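Local coordinates for PhnB-like domain-containing protein (Pseudomonas aeruginosa, PDB 1U69) that is of unknown function but belongs to the PhnB-like family, probably pairs with a second copy through edge strands, and has been proposed as a potential drug-resistance protein, at the interface of chains A and B. Sequence-based numbering; all coordinates share one arbitrary frame. Chains: chain A/B, hypothetical protein.

The interface of chains A and B. Residues chain A 8-10, 12, 64, 66; chain B 79, 81, 109, 119.
A:Thr8 and A:Cys10 on strand 7-13 pair with B:Gln81 and B:Ser79 on strand 78-84, two antiparallel beta bridges that join the two chains of this PhnB-like protein edge to edge. The fold is probably of the vicinal-oxygen-chelate type, whose members commonly build their sites from paired beta modules; this two-fold symmetric pairing may be the biological one, which the structure alone does not show.

Backbone hydrogen bonds run in both directions at each bridge. The amide of B:Gln81 N gives a nearly straight bond (176° at H) to A:Thr8 O at 2.9 Å, and A:Thr8 N answers to B:Gln81 O. Two residues along, A:Cys10 N donates to B:Ser79 O at 2.8 Å and B:Ser79 N to A:Cys10 O.

Small side chains suit the next layer. A:Cys10 swings its sulfur anti to the backbone N (chi1 -174°), which brings SG to 3.4 Å from the amide nitrogen B:Gln119 NE2, a van der Waals approach. That NE2 donates instead to the B:Ser79 hydroxyl OG at 2.9 Å, with the oxygen close to the amide plane, fixing the turn of the carboxamide. Water 1 links the same hydroxyl to A:Cys10 O, while water 2 joins A:Thr8 OG1 to B:Gln81 O, so polar groups flanking the seam are bridged by solvent.

Larger groups close the sides. B:Gln81, extended, lays its terminal amide against the methyl A:Leu64 CD2, 3.8 Å from OE1. Farther along, B:Trp109 points CH2 at the six-membered edge of A:Trp12, in that ring's plane and 3.8 Å from CZ3. The two indole planes are turned about 70° apart, and CZ3 stands off the plane of B:Trp109 just beyond its rim, so the rings do not stack; CZ2 of B:Trp109 also meets the methyl A:Leu66 CD2. Within chain B, the methylene B:Gln119 CG sits 3.4 Å above the centre of the B:Trp109 ring, backing the opposite face and probably helping hold the indole towards chain A.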
loop_
_atom_site.group_PDB
_atom_site.type_symbol
_atom_site.label_atom_id
_atom_site.label_comp_id
_atom_site.label_asym_id
_atom_site.label_seq_id
_atom_site.Cartn_x
_atom_site.Cartn_y
_atom_site.Cartn_z
ATOM N N THR A 8 13.169 -3.498 0.908
ATOM C CA THR A 8 13.351 -3.115 -0.494
ATOM C C THR A 8 13.459 -4.372 -1.347
ATOM O O THR A 8 14.132 -5.322 -0.965
ATOM C CB THR A 8 14.646 -2.277 -0.619
ATOM O OG1 THR A 8 14.551 -1.105 0.215
ATOM C CG2 THR A 8 14.854 -1.753 -2.035
ATOM N N ILE A 9 12.786 -4.388 -2.491
ATOM C CA ILE A 9 12.843 -5.514 -3.425
ATOM C C ILE A 9 14.143 -5.388 -4.214
ATOM O O ILE A 9 14.288 -4.432 -4.956
ATOM C CB ILE A 9 11.606 -5.490 -4.367
ATOM C CG1 ILE A 9 10.321 -5.920 -3.645
ATOM C CG2 ILE A 9 11.794 -6.444 -5.575
ATOM C CD1 ILE A 9 10.033 -5.286 -2.332
ATOM N N CYS A 10 15.066 -6.339 -4.063
ATOM C CA CYS A 10 16.367 -6.313 -4.742
ATOM C C CYS A 10 16.366 -7.290 -5.912
ATOM O O CYS A 10 16.128 -8.471 -5.727
ATOM C CB CYS A 10 17.485 -6.668 -3.760
ATOM S SG CYS A 10 19.142 -6.491 -4.431
ATOM N N TRP A 12 18.413 -8.757 -9.349
ATOM C CA TRP A 12 19.765 -8.981 -9.870
ATOM C C TRP A 12 19.789 -8.720 -11.369
ATOM O O TRP A 12 18.925 -9.201 -12.104
ATOM C CB TRP A 12 20.175 -10.431 -9.586
ATOM C CG TRP A 12 21.632 -10.756 -9.689
ATOM C CD1 TRP A 12 22.367 -10.887 -10.827
ATOM C CD2 TRP A 12 22.512 -11.039 -8.605
ATOM N NE1 TRP A 12 23.660 -11.225 -10.512
ATOM C CE2 TRP A 12 23.780 -11.327 -9.155
ATOM C CE3 TRP A 12 22.364 -11.082 -7.221
ATOM C CZ2 TRP A 12 24.887 -11.634 -8.369
ATOM C CZ3 TRP A 12 23.470 -11.389 -6.436
ATOM C CH2 TRP A 12 24.714 -11.653 -7.013
ATOM N N LEU A 64 15.616 -2.058 -5.590
ATOM C CA LEU A 64 17.042 -1.856 -5.808
ATOM C C LEU A 64 17.446 -2.796 -6.943
ATOM O O LEU A 64 17.163 -3.992 -6.875
ATOM C CB LEU A 64 17.818 -2.207 -4.531
ATOM C CG LEU A 64 19.302 -1.829 -4.468
ATOM C CD1 LEU A 64 19.441 -0.320 -4.278
ATOM C CD2 LEU A 64 20.003 -2.594 -3.346
ATOM N N LEU A 66 20.595 -4.468 -8.705
ATOM C CA LEU A 66 21.969 -4.784 -8.330
ATOM C C LEU A 66 22.705 -5.347 -9.522
ATOM O O LEU A 66 22.304 -6.370 -10.060
ATOM C CB LEU A 66 21.959 -5.822 -7.205
ATOM C CG LEU A 66 23.288 -6.432 -6.745
ATOM C CD1 LEU A 66 24.272 -5.402 -6.225
ATOM C CD2 LEU A 66 22.990 -7.445 -5.633
ATOM N N SER B 79 15.687 -10.845 -3.938
ATOM C CA SER B 79 15.844 -10.853 -2.496
ATOM C C SER B 79 15.111 -9.680 -1.853
ATOM O O SER B 79 14.864 -8.657 -2.487
ATOM C CB SER B 79 17.324 -10.840 -2.101
ATOM O OG SER B 79 17.982 -9.713 -2.657
ATOM N N GLN B 81 15.734 -6.897 0.808
ATOM C CA GLN B 81 16.805 -6.241 1.547
ATOM C C GLN B 81 16.179 -5.458 2.690
ATOM O O GLN B 81 15.420 -4.512 2.464
ATOM C CB GLN B 81 17.647 -5.310 0.658
ATOM C CG GLN B 81 18.783 -4.639 1.439
ATOM C CD GLN B 81 19.683 -3.800 0.587
ATOM O OE1 GLN B 81 20.664 -4.298 0.025
ATOM N NE2 GLN B 81 19.374 -2.525 0.490
ATOM N N TRP B 109 23.717 -11.628 3.227
ATOM C CA TRP B 109 22.697 -12.446 2.583
ATOM C C TRP B 109 22.475 -13.731 3.375
ATOM O O TRP B 109 23.404 -14.314 3.915
ATOM C CB TRP B 109 23.116 -12.835 1.161
ATOM C CG TRP B 109 23.162 -11.729 0.186
ATOM C CD1 TRP B 109 23.958 -10.612 0.242
ATOM C CD2 TRP B 109 22.392 -11.616 -1.013
ATOM N NE1 TRP B 109 23.720 -9.811 -0.849
ATOM C CE2 TRP B 109 22.774 -10.410 -1.643
ATOM C CE3 TRP B 109 21.430 -12.422 -1.632
ATOM C CZ2 TRP B 109 22.208 -9.981 -2.845
ATOM C CZ3 TRP B 109 20.862 -11.992 -2.823
ATOM C CH2 TRP B 109 21.265 -10.789 -3.425
ATOM N N GLN B 119 18.454 -10.148 2.617
ATOM C CA GLN B 119 19.657 -9.437 3.012
ATOM C C GLN B 119 19.330 -8.681 4.279
ATOM O O GLN B 119 18.371 -7.922 4.319
ATOM C CB GLN B 119 20.079 -8.446 1.932
ATOM C CG GLN B 119 20.482 -9.074 0.624
ATOM C CD GLN B 119 20.782 -8.006 -0.401
ATOM O OE1 GLN B 119 21.691 -7.165 -0.192
ATOM N NE2 GLN B 119 20.014 -7.982 -1.472
HETATM O O HOH W 1 18.534 -10.032 -5.368
HETATM O O HOH W 2 15.675 -1.792 2.671
#